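Local coordinates for protein apical membrane antigen AMA1 (Toxoplasma gondii ME49, PDB 4YIV) that probably takes part in host cell invasion as a microneme protein of the moving junction, the ring between the parasite's apical tip and the host cell membrane, at residues I127-D132 and E219-F224; T143-K148 and Y155-V160; G244-Y249 and P320-S325. All blocks are in the same frame, centred on the assembly; numbering follows the deposited sequence.

Contacts 1 and 2 belong to the first PAN-type domain of the AMA1 ectodomain, and contact 3 to the second. Along the chain contact 2 is nested inside the loop closed by contact 1, and contact 3 follows both. Helix 132-141 ties the first two together: 127-132 leads into its start and 143-148 follows its end. Their centres lie about 19 Å apart, with nearest atoms about 7 Å apart. Contact 3, on a three-stranded antiparallel sheet, is centred about 32 Å from contact 1 and about 41 Å from contact 2, across the chain's centre from the latter. Contacts 1 and 2 thus join loops at the ends of one helix; contact 3 is a covalent link within a sheet.

Contact 1. Residues I127-D132 and E219-F224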
loop_
_atom_site.group_PDB
_atom_site.type_symbol
_atom_site.label_atom_id
_atom_site.label_comp_id
_atom_site.label_asym_id
_atom_site.label_seq_id
_atom_site.Cartn_x
_atom_site.Cartn_y
_atom_site.Cartn_z
ATOM N N ILE A 127 23.355 3.762 5.764
ATOM C CA ILE A 127 22.098 3.147 5.355
ATOM C C ILE A 127 22.199 1.610 5.478
ATOM O O ILE A 127 22.928 0.957 4.733
ATOM C CB ILE A 127 21.760 3.538 3.912
ATOM C CG1 ILE A 127 21.665 5.065 3.800
ATOM C CG2 ILE A 127 20.491 2.853 3.441
ATOM C CD1 ILE A 127 20.477 5.654 4.466
ATOM N N LYS A 128 21.459 1.040 6.413
ATOM C CA LYS A 128 21.652 -0.334 6.817
ATOM C C LYS A 128 20.684 -1.305 6.122
ATOM O O LYS A 128 20.882 -2.522 6.130
ATOM C CB LYS A 128 21.503 -0.411 8.348
ATOM C CG LYS A 128 22.560 0.437 9.109
ATOM C CD LYS A 128 23.971 -0.138 8.947
ATOM C CE LYS A 128 25.083 0.824 9.375
ATOM N NZ LYS A 128 25.238 0.931 10.833
ATOM N N ALA A 129 19.638 -0.778 5.501
ATOM C CA ALA A 129 18.628 -1.631 4.877
ATOM C C ALA A 129 19.240 -2.555 3.838
ATOM O O ALA A 129 20.180 -2.184 3.141
ATOM C CB ALA A 129 17.534 -0.785 4.207
ATOM N N SER A 130 18.670 -3.740 3.728
ATOM C CA SER A 130 19.158 -4.763 2.805
ATOM C C SER A 130 18.486 -4.820 1.429
ATOM O O SER A 130 18.841 -5.681 0.621
ATOM C CB SER A 130 18.996 -6.119 3.482
ATOM O OG SER A 130 17.666 -6.574 3.336
ATOM N N THR A 131 17.494 -3.957 1.166
ATOM C CA THR A 131 16.796 -3.930 -0.137
ATOM C C THR A 131 16.735 -2.501 -0.629
ATOM O O THR A 131 16.834 -1.558 0.163
ATOM C CB THR A 131 15.350 -4.507 -0.109
ATOM O OG1 THR A 131 14.474 -3.613 0.626
ATOM C CG2 THR A 131 15.321 -5.895 0.480
ATOM N N ASP A 132 16.583 -2.324 -1.939
ATOM C CA ASP A 132 16.618 -0.970 -2.476
ATOM C C ASP A 132 15.388 -0.240 -1.956
ATOM O O ASP A 132 15.484 0.925 -1.570
ATOM C CB ASP A 132 16.657 -0.959 -4.013
ATOM C CG ASP A 132 18.079 -1.230 -4.569
ATOM O OD1 ASP A 132 19.055 -1.194 -3.788
ATOM O OD2 ASP A 132 18.226 -1.492 -5.782
ATOM N N GLU A 219 11.800 2.902 9.646
ATOM C CA GLU A 219 12.286 2.805 11.044
ATOM C C GLU A 219 12.998 1.462 11.290
ATOM O O GLU A 219 14.069 1.397 11.907
ATOM C CB GLU A 219 11.116 2.962 12.048
ATOM C CG GLU A 219 11.569 2.940 13.544
ATOM C CD GLU A 219 10.496 3.432 14.520
ATOM O OE1 GLU A 219 10.788 3.518 15.728
ATOM O OE2 GLU A 219 9.375 3.751 14.093
ATOM N N ASN A 220 12.417 0.388 10.787
ATOM C CA ASN A 220 12.993 -0.944 10.819
ATOM C C ASN A 220 12.857 -1.363 9.375
ATOM O O ASN A 220 11.974 -2.043 9.039
ATOM C CB ASN A 220 12.235 -1.862 11.745
ATOM C CG ASN A 220 12.433 -1.514 13.192
ATOM O OD1 ASN A 220 13.528 -1.498 13.688
ATOM N ND2 ASN A 220 11.361 -1.219 13.855
ATOM N N PRO A 221 13.753 -0.896 8.532
ATOM C CA PRO A 221 13.635 -1.103 7.072
ATOM C C PRO A 221 13.459 -2.462 6.466
ATOM O O PRO A 221 12.954 -2.530 5.347
ATOM C CB PRO A 221 14.797 -0.311 6.483
ATOM C CG PRO A 221 15.803 -0.369 7.553
ATOM C CD PRO A 221 15.027 -0.234 8.841
ATOM N N ASP A 222 13.860 -3.473 7.161
ATOM C CA ASP A 222 13.749 -4.784 6.591
ATOM C C ASP A 222 12.445 -5.445 7.058
ATOM O O ASP A 222 12.129 -6.496 6.643
ATOM C CB ASP A 222 14.942 -5.677 6.991
ATOM C CG ASP A 222 16.265 -5.243 6.368
ATOM O OD1 ASP A 222 16.283 -4.813 5.239
ATOM O OD2 ASP A 222 17.283 -5.331 7.022
ATOM N N ALA A 223 11.688 -4.795 7.920
ATOM C CA ALA A 223 10.507 -5.450 8.464
ATOM C C ALA A 223 9.416 -5.745 7.436
ATOM O O ALA A 223 8.746 -6.798 7.510
ATOM C CB ALA A 223 9.913 -4.617 9.604
ATOM N N PHE A 224 9.235 -4.843 6.466
ATOM C CA PHE A 224 8.132 -4.972 5.501
ATOM C C PHE A 224 8.244 -6.236 4.695
ATOM O O PHE A 224 7.256 -6.725 4.143
ATOM C CB PHE A 224 8.093 -3.724 4.557
ATOM C CG PHE A 224 9.143 -3.745 3.460
ATOM C CD1 PHE A 224 8.871 -4.366 2.251
ATOM C CD2 PHE A 224 10.392 -3.135 3.634
ATOM C CE1 PHE A 224 9.831 -4.421 1.246
ATOM C CE2 PHE A 224 11.356 -3.186 2.631
ATOM C CZ PHE A 224 11.074 -3.844 1.439
HETATM O O HOH W 1 14.954 -3.534 3.386
#
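A129 and P221 bring two loops together, their CA atoms 5.5 Å apart, where a type I turn from N220 to A223 faces the run into helix 132-141. A129 CB rests on the proline ring, 3.6 Å from P221 CB. Beside this apolar touch, D222 reaches across with one carboxylate oxygen. S130 N donates to D222 OD1 at 3.0 Å, nearly straight (166°) and into the syn lone pair. S130 OG, turned between its own backbone N and carbonyl carbon (chi1 82°), donates to D222 OD1 from above the carboxylate plane at 2.9 Å. A water adds a third donor to D222 OD1, at 2.6 Å, and also donates to P221 O. The same water accepts from T131 OG1, the N-cap hydroxyl that takes the hydrogen bond of G134 N in the helix. T131 OG1 further lies in the plane of the F224 ring at its edge, 3.5 Å from F224 CZ. E138 of that helix takes the N-H groups of K128 and A129, and S130 O accepts from S349. Three donors on a single oxygen would favour an ionised D222; through that oxygen the turn is tied to the residues leading into the helix.

Contact 2. Residues T143-K148 and Y155-V160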
loop_
_atom_site.group_PDB
_atom_site.type_symbol
_atom_site.label_atom_id
_atom_site.label_comp_id
_atom_site.label_asym_id
_atom_site.label_seq_id
_atom_site.Cartn_x
_atom_site.Cartn_y
_atom_site.Cartn_z
ATOM N N THR A 143 15.229 11.594 7.254
ATOM C CA THR A 143 15.007 12.947 6.736
ATOM C C THR A 143 13.836 13.584 7.525
ATOM O O THR A 143 12.719 13.069 7.513
ATOM C CB THR A 143 14.680 12.933 5.196
ATOM O OG1 THR A 143 15.771 12.358 4.444
ATOM C CG2 THR A 143 14.429 14.321 4.662
ATOM N N VAL A 144 14.086 14.672 8.237
ATOM C CA VAL A 144 13.016 15.327 8.996
ATOM C C VAL A 144 12.803 16.725 8.446
ATOM O O VAL A 144 13.717 17.313 7.869
ATOM C CB VAL A 144 13.327 15.438 10.511
ATOM C CG1 VAL A 144 13.277 14.068 11.186
ATOM C CG2 VAL A 144 14.676 16.173 10.742
ATOM N N ALA A 145 11.591 17.246 8.623
ATOM C CA ALA A 145 11.301 18.624 8.302
ATOM C C ALA A 145 12.120 19.574 9.197
ATOM O O ALA A 145 12.266 19.352 10.404
ATOM C CB ALA A 145 9.833 18.891 8.468
ATOM N N MET A 146 12.632 20.627 8.579
ATOM C CA MET A 146 13.299 21.712 9.276
ATOM C C MET A 146 12.288 22.845 9.420
ATOM O O MET A 146 11.538 23.130 8.484
ATOM C CB MET A 146 14.530 22.174 8.486
ATOM C CG MET A 146 15.516 21.038 8.149
ATOM S SD MET A 146 16.217 20.306 9.633
ATOM C CE MET A 146 17.225 21.693 10.158
ATOM N N ASP A 147 12.263 23.511 10.561
ATOM C CA ASP A 147 11.261 24.542 10.753
ATOM C C ASP A 147 11.781 25.898 10.254
ATOM O O ASP A 147 12.862 25.963 9.640
ATOM C CB ASP A 147 10.833 24.576 12.223
ATOM C CG ASP A 147 11.922 25.080 13.166
ATOM O OD1 ASP A 147 12.899 25.708 12.707
ATOM O OD2 ASP A 147 11.773 24.853 14.396
ATOM N N LYS A 148 11.004 26.961 10.490
ATOM C CA LYS A 148 11.341 28.308 9.996
ATOM C C LYS A 148 12.698 28.822 10.509
ATOM O O LYS A 148 13.321 29.672 9.875
ATOM C CB LYS A 148 10.246 29.306 10.389
ATOM C CG LYS A 148 8.926 29.110 9.688
ATOM C CD LYS A 148 7.896 30.134 10.183
ATOM C CE LYS A 148 6.523 29.888 9.576
ATOM N NZ LYS A 148 5.661 31.116 9.631
ATOM N N TYR A 155 8.864 15.714 12.448
ATOM C CA TYR A 155 7.944 15.459 11.330
ATOM C C TYR A 155 8.751 14.797 10.224
ATOM O O TYR A 155 9.776 15.342 9.808
ATOM C CB TYR A 155 7.310 16.749 10.792
ATOM C CG TYR A 155 6.159 16.447 9.840
ATOM C CD1 TYR A 155 6.399 16.048 8.523
ATOM C CD2 TYR A 155 4.848 16.480 10.282
ATOM C CE1 TYR A 155 5.355 15.738 7.667
ATOM C CE2 TYR A 155 3.800 16.170 9.439
ATOM C CZ TYR A 155 4.071 15.778 8.126
ATOM O OH TYR A 155 3.070 15.434 7.250
ATOM N N ARG A 156 8.297 13.648 9.744
ATOM C CA ARG A 156 8.963 12.976 8.639
ATOM C C ARG A 156 8.040 12.876 7.412
ATOM O O ARG A 156 6.880 12.448 7.513
ATOM C CB ARG A 156 9.423 11.581 9.078
ATOM C CG ARG A 156 10.425 11.601 10.171
ATOM C CD ARG A 156 10.692 10.191 10.627
ATOM N NE ARG A 156 11.807 10.116 11.560
ATOM C CZ ARG A 156 11.725 10.312 12.876
ATOM N NH1 ARG A 156 10.557 10.608 13.463
ATOM N NH2 ARG A 156 12.825 10.203 13.605
ATOM N N TYR A 157 8.554 13.297 6.260
ATOM C CA TYR A 157 7.791 13.264 5.022
ATOM C C TYR A 157 7.641 11.852 4.491
ATOM O O TYR A 157 8.555 11.020 4.673
ATOM C CB TYR A 157 8.478 14.103 3.946
ATOM C CG TYR A 157 8.738 15.516 4.339
ATOM C CD1 TYR A 157 7.700 16.454 4.427
ATOM C CD2 TYR A 157 10.027 15.926 4.598
ATOM C CE1 TYR A 157 7.975 17.768 4.789
ATOM C CE2 TYR A 157 10.310 17.214 4.943
ATOM C CZ TYR A 157 9.291 18.140 5.037
ATOM O OH TYR A 157 9.618 19.441 5.392
ATOM N N PRO A 158 6.517 11.581 3.799
ATOM C CA PRO A 158 6.370 10.305 3.102
ATOM C C PRO A 158 7.261 10.253 1.851
ATOM O O PRO A 158 7.863 11.266 1.444
ATOM C CB PRO A 158 4.875 10.256 2.781
ATOM C CG PRO A 158 4.511 11.709 2.568
ATOM C CD PRO A 158 5.339 12.458 3.593
ATOM N N PHE A 159 7.406 9.066 1.283
ATOM C CA PHE A 159 8.280 8.893 0.139
ATOM C C PHE A 159 7.550 8.190 -0.990
ATOM O O PHE A 159 6.551 7.513 -0.770
ATOM C CB PHE A 159 9.559 8.063 0.498
ATOM C CG PHE A 159 9.280 6.622 0.780
ATOM C CD1 PHE A 159 8.950 6.213 2.052
ATOM C CD2 PHE A 159 9.319 5.666 -0.236
ATOM C CE1 PHE A 159 8.665 4.887 2.335
ATOM C CE2 PHE A 159 9.035 4.324 0.040
ATOM C CZ PHE A 159 8.707 3.938 1.352
ATOM N N VAL A 160 8.118 8.315 -2.189
ATOM C CA VAL A 160 7.755 7.441 -3.293
ATOM C C VAL A 160 9.049 6.866 -3.860
ATOM O O VAL A 160 9.983 7.607 -4.227
ATOM C CB VAL A 160 6.940 8.178 -4.418
ATOM C CG1 VAL A 160 6.796 7.285 -5.647
ATOM C CG2 VAL A 160 5.553 8.593 -3.894
HETATM O O HOH W 2 11.980 20.748 5.530
#
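A145 and Y155 join the two arms of a doubled-back loop, the connection from helix 132-141 to sheet strand 159-162 in the first PAN-type domain. The arms run antiparallel, with V144 opposite R156 and A145 opposite Y155. Between 143-148 and 155-160 there is one direct hydrogen bond: A145 N donates to Y155 O at 2.9 Å, close to the line of the carbonyl bond (162°). V144 CA brings its C-H to the same Y155 O at 3.3 Å. The A145 methyl fits between two tyrosines, with A145 CB 4.0 Å from Y155 CB and packed tightly on the phenol end of Y157, 3.1 Å from Y157 OH. Y155 CG stands anti to the backbone N (chi1 -168°); its CB is the nearest side-chain atom to A145, the ring lies obliquely to the methyl, and its hydroxyl hydrogen-bonds to S174 OG and R53 O. V144 and R156 lie side by side and point the same way: V144 CG1 touches R156 CG at 3.9 Å and sits over one guanidinium face, displaced toward its rim.

Further out, T153 OG1 hydrogen-bonds to both A145 O and Y155 N. F141 at the helix end places the arginine, accepting from R156 NE through its carbonyl and meeting the cation with its ring, while R156 NH1 is hydrogen-bonded to Y216 OH. A water in the plane of the Y157 ring, at its edge, links Y157 OH (2.7 Å) to M146 N (3.1 Å), accepting from the latter.

Contact 3. Residues G244-Y249 and P320-S325; sequences GRCLDY and PDCLVS
C246 and C322 form a disulfide between the two outer strands of a three-stranded antiparallel sheet in the second PAN-type domain. Strand 236-242 pairs with both (L247 with V240, C322 with G239), and the short strands 245-248 and 322-325 stand at 75° to each other, consistent with strong twist, their axes 6.5 Å apart at closest approach. No hydrogen bond joins these segments directly; the covalent link and apolar contacts do. The sulfurs, C246 SG and C322 SG, are 2.0 Å apart with a C-S-S-C torsion of 92°, near the relaxed value. They meet because C246 SG lies anti to its backbone N (chi1 -174°) while C322 SG tucks between its own backbone N and carbonyl carbon.

V324 closes the packed part with one branch: V324 CG2 lies 3.6 Å from both C246 SG and C246 O, and D248 CB makes a looser approach to it at 4.1 Å. D248 directs its carboxylate to T250 OG1. At the other end the contact thins to one oblique crossing, where Y249 OH touches P320 CD at 3.5 Å. Both residues are nonetheless buried, as F238 and Y300 touch each of them; the glycan side lies at partly exposed D321. D321 and C322 both face G239 in a classic beta bulge. Just past the bulge, the disulfide lies against the backbone, with C246 SG 3.5 Å from L323 N.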
loop_
_atom_site.group_PDB
_atom_site.type_symbol
_atom_site.label_atom_id
_atom_site.label_comp_id
_atom_site.label_asym_id
_atom_site.label_seq_id
_atom_site.Cartn_x
_atom_site.Cartn_y
_atom_site.Cartn_z
ATOM N N GLY A 244 -14.887 -24.896 12.509
ATOM C CA GLY A 244 -13.937 -25.911 12.109
ATOM C C GLY A 244 -13.625 -26.011 10.631
ATOM O O GLY A 244 -13.182 -27.067 10.180
ATOM N N ARG A 245 -13.834 -24.946 9.857
ATOM C CA ARG A 245 -13.356 -24.966 8.473
ATOM C C ARG A 245 -13.020 -23.566 7.954
ATOM O O ARG A 245 -13.235 -22.569 8.643
ATOM C CB ARG A 245 -14.377 -25.641 7.557
ATOM C CG ARG A 245 -15.731 -25.002 7.502
ATOM C CD ARG A 245 -16.621 -25.746 6.511
ATOM N NE ARG A 245 -17.887 -25.048 6.273
ATOM C CZ ARG A 245 -18.186 -24.357 5.170
ATOM N NH1 ARG A 245 -17.324 -24.267 4.164
ATOM N NH2 ARG A 245 -19.361 -23.750 5.064
ATOM N N CYS A 246 -12.470 -23.499 6.746
ATOM C CA CYS A 246 -12.065 -22.205 6.204
ATOM C C CYS A 246 -13.159 -21.699 5.299
ATOM O O CYS A 246 -13.474 -22.315 4.275
ATOM C CB CYS A 246 -10.736 -22.278 5.434
ATOM S SG CYS A 246 -10.179 -20.595 4.928
ATOM N N LEU A 247 -13.762 -20.582 5.694
ATOM C CA LEU A 247 -14.785 -19.945 4.863
ATOM C C LEU A 247 -14.150 -18.813 4.056
ATOM O O LEU A 247 -13.679 -17.816 4.628
ATOM C CB LEU A 247 -15.925 -19.380 5.704
ATOM C CG LEU A 247 -16.634 -20.253 6.747
ATOM C CD1 LEU A 247 -17.987 -19.673 7.044
ATOM C CD2 LEU A 247 -16.780 -21.651 6.278
ATOM N N ASP A 248 -14.138 -18.948 2.742
ATOM C CA ASP A 248 -13.639 -17.845 1.949
ATOM C C ASP A 248 -14.690 -16.750 2.005
ATOM O O ASP A 248 -15.816 -16.995 2.423
ATOM C CB ASP A 248 -13.321 -18.234 0.513
ATOM C CG ASP A 248 -14.554 -18.551 -0.328
ATOM O OD1 ASP A 248 -15.319 -17.626 -0.694
ATOM O OD2 ASP A 248 -14.720 -19.731 -0.699
ATOM N N TYR A 249 -14.321 -15.551 1.563
ATOM C CA TYR A 249 -15.167 -14.397 1.780
ATOM C C TYR A 249 -16.565 -14.520 1.162
ATOM O O TYR A 249 -17.501 -13.883 1.645
ATOM C CB TYR A 249 -14.495 -13.155 1.232
ATOM C CG TYR A 249 -13.242 -12.688 1.944
ATOM C CD1 TYR A 249 -12.989 -12.996 3.275
ATOM C CD2 TYR A 249 -12.325 -11.884 1.268
ATOM C CE1 TYR A 249 -11.867 -12.553 3.895
ATOM C CE2 TYR A 249 -11.207 -11.425 1.889
ATOM C CZ TYR A 249 -10.969 -11.761 3.181
ATOM O OH TYR A 249 -9.834 -11.265 3.764
ATOM N N PRO A 320 -7.585 -12.058 6.863
ATOM C CA PRO A 320 -7.618 -13.510 6.656
ATOM C C PRO A 320 -6.777 -14.295 7.685
ATOM O O PRO A 320 -5.707 -13.861 8.149
ATOM C CB PRO A 320 -7.055 -13.673 5.235
ATOM C CG PRO A 320 -6.297 -12.470 4.965
ATOM C CD PRO A 320 -6.914 -11.351 5.757
ATOM N N ASP A 321 -7.287 -15.464 8.063
ATOM C CA ASP A 321 -6.522 -16.341 8.945
ATOM C C ASP A 321 -6.496 -17.758 8.392
ATOM O O ASP A 321 -5.985 -18.670 9.033
ATOM C CB ASP A 321 -7.067 -16.294 10.394
ATOM C CG ASP A 321 -8.465 -16.858 10.542
ATOM O OD1 ASP A 321 -9.004 -17.488 9.604
ATOM O OD2 ASP A 321 -9.030 -16.660 11.635
ATOM N N CYS A 322 -7.020 -17.929 7.181
ATOM C CA CYS A 322 -6.835 -19.157 6.432
ATOM C C CYS A 322 -7.019 -18.864 4.941
ATOM O O CYS A 322 -7.339 -17.735 4.539
ATOM C CB CYS A 322 -7.805 -20.250 6.905
ATOM S SG CYS A 322 -9.584 -19.861 6.745
ATOM N N LEU A 323 -6.798 -19.890 4.133
ATOM C CA LEU A 323 -6.892 -19.800 2.690
ATOM C C LEU A 323 -7.678 -20.957 2.151
ATOM O O LEU A 323 -7.650 -22.057 2.705
ATOM C CB LEU A 323 -5.509 -19.815 2.034
ATOM C CG LEU A 323 -4.495 -18.759 2.447
ATOM C CD1 LEU A 323 -3.128 -19.047 1.822
ATOM C CD2 LEU A 323 -5.030 -17.397 2.032
ATOM N N VAL A 324 -8.335 -20.713 1.036
ATOM C CA VAL A 324 -9.055 -21.742 0.318
ATOM C C VAL A 324 -8.419 -21.843 -1.050
ATOM O O VAL A 324 -8.279 -20.836 -1.739
ATOM C CB VAL A 324 -10.565 -21.408 0.219
ATOM C CG1 VAL A 324 -11.289 -22.284 -0.824
ATOM C CG2 VAL A 324 -11.203 -21.520 1.591
ATOM N N SER A 325 -8.025 -23.059 -1.446
ATOM C CA SER A 325 -7.425 -23.285 -2.767
ATOM C C SER A 325 -8.400 -23.022 -3.892
ATOM O O SER A 325 -9.552 -23.436 -3.835
ATOM C CB SER A 325 -6.908 -24.728 -2.879
ATOM O OG SER A 325 -6.289 -25.108 -1.674
#